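PDB 5MLD: BRAMP domain protein from Streptomyces davawensis, which catalyses replacement of the C-8 methyl group of riboflavin-5'-phosphate (FMN) by an amino group, giving 8-demethyl-8-aminoriboflavin-5'-phosphate on the way to the antibiotic roseoflavin. Local coordinates for the interface of chains A and B. Coordinates in Å, arbitrary orientation; residue numbers count along the deposited sequence, not the author numbering. Chains: chain A/B, BRAMP domain protein.

The interface of chains A and B. Residues chain A 123, 150, 153-155, 208; chain B 158-159, 195.
B:Pro158 pushes its pyrrolidine ring into a notch of chain A walled by A:Tyr123, A:Gly153, A:Ser155 and A:Tyr208, a small patch of the two-fold interface within the flavodoxin-like homotetramer. This is the tightly packed part. B:Pro158 CG lies 3.7 Å above one face of the A:Tyr123 ring, offset toward its rim. B:Pro158 CB rests 3.4 Å from A:Gly153 CA, where the chain carries no side chain. On the other flank, B:Pro158 CD reaches 3.5 Å from A:Tyr208 CZ. A:Ser155 OG sits in plane at the phenol edge of A:Tyr208 and hydrogen-bonds its OH, a pairing that probably braces the wall beside B:Pro158 CD.

Beyond the proline, the phenol OH of A:Tyr123 is gripped from chain B by two asparagines. A:Tyr123 OH donates to B:Asn159 OD1, the side-chain carbonyl oxygen, at 2.7 Å, tilted modestly from the carbonyl plane, while the ring and amide planes are 21° apart. It also accepts a bond from the amide ND2 of B:Asn195, whose plane is turned 60° from the ring. ND2 donates in addition to O of B:Pro158 within chain B, so helix 183-205 ties the proline's backbone to the tyrosine it packs against. With CG anti to its carbonyl carbon (chi1 -56°), B:Asn159 carries OD1 up to the hydroxyl.

Contact is sparser around B:Asn159, of which chain A hides little. There the backbone makes the link, N of B:Asn159 donating to O of A:Gly150, near the end of helix 138-152, at 3.1 Å from above the carbonyl plane.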
# COMPACT_ATOMS: atom_id res chain seq x y z
N TYR A 123 -3.75 -4.47 -24.52
CA TYR A 123 -2.36 -4.26 -24.91
C TYR A 123 -2.22 -3.08 -25.86
O TYR A 123 -3.12 -2.77 -26.65
CB TYR A 123 -1.80 -5.53 -25.56
CG TYR A 123 -0.83 -6.26 -24.66
CD1 TYR A 123 -1.26 -6.83 -23.47
CD2 TYR A 123 0.51 -6.38 -24.99
CE1 TYR A 123 -0.38 -7.49 -22.64
CE2 TYR A 123 1.40 -7.04 -24.17
CZ TYR A 123 0.95 -7.59 -22.99
OH TYR A 123 1.82 -8.25 -22.15
N GLY A 150 -1.37 -1.97 -15.46
CA GLY A 150 -0.24 -2.68 -16.04
C GLY A 150 -0.50 -4.16 -16.27
O GLY A 150 -0.09 -4.71 -17.29
N GLY A 153 -2.45 -4.73 -19.62
CA GLY A 153 -1.90 -4.43 -20.93
C GLY A 153 -1.48 -2.99 -21.13
O GLY A 153 -0.88 -2.67 -22.16
N TYR A 154 -1.77 -2.11 -20.16
CA TYR A 154 -1.41 -0.71 -20.27
C TYR A 154 0.07 -0.48 -20.01
O TYR A 154 0.67 -1.10 -19.13
CB TYR A 154 -2.23 0.14 -19.28
CG TYR A 154 -3.67 0.29 -19.70
CD1 TYR A 154 -4.05 1.31 -20.56
CD2 TYR A 154 -4.65 -0.58 -19.22
CE1 TYR A 154 -5.36 1.45 -20.97
CE2 TYR A 154 -5.97 -0.44 -19.62
CZ TYR A 154 -6.31 0.58 -20.50
OH TYR A 154 -7.61 0.71 -20.92
N SER A 155 0.65 0.44 -20.78
CA SER A 155 1.99 0.95 -20.53
C SER A 155 1.89 2.28 -19.81
O SER A 155 0.97 3.07 -20.06
CB SER A 155 2.77 1.13 -21.83
OG SER A 155 2.91 -0.10 -22.50
N TYR A 208 3.69 -3.58 -29.22
CA TYR A 208 4.34 -4.80 -28.75
C TYR A 208 3.99 -5.93 -29.72
O TYR A 208 2.86 -6.02 -30.20
CB TYR A 208 3.88 -5.17 -27.33
CG TYR A 208 4.24 -4.14 -26.29
CD1 TYR A 208 5.53 -4.10 -25.73
CD2 TYR A 208 3.32 -3.19 -25.86
CE1 TYR A 208 5.87 -3.14 -24.79
CE2 TYR A 208 3.65 -2.23 -24.92
CZ TYR A 208 4.92 -2.21 -24.38
OH TYR A 208 5.25 -1.24 -23.45
N PRO B 158 3.37 -3.22 -20.02
CA PRO B 158 2.45 -4.15 -19.37
C PRO B 158 3.19 -5.38 -18.86
O PRO B 158 4.20 -5.79 -19.43
CB PRO B 158 1.47 -4.52 -20.48
CG PRO B 158 2.26 -4.30 -21.76
CD PRO B 158 3.11 -3.11 -21.47
N ASN B 159 2.68 -5.95 -17.77
CA ASN B 159 3.18 -7.23 -17.25
C ASN B 159 4.68 -7.15 -16.94
O ASN B 159 5.46 -8.06 -17.25
CB ASN B 159 2.83 -8.36 -18.23
CG ASN B 159 1.31 -8.43 -18.53
OD1 ASN B 159 0.87 -8.14 -19.63
ND2 ASN B 159 0.52 -8.79 -17.53
N ASN B 195 8.46 -7.77 -22.97
CA ASN B 195 7.87 -6.44 -23.01
C ASN B 195 8.88 -5.34 -22.68
O ASN B 195 8.89 -4.30 -23.34
CB ASN B 195 6.67 -6.38 -22.06
CG ASN B 195 5.50 -7.21 -22.55
OD1 ASN B 195 5.44 -7.59 -23.72
ND2 ASN B 195 4.54 -7.48 -21.66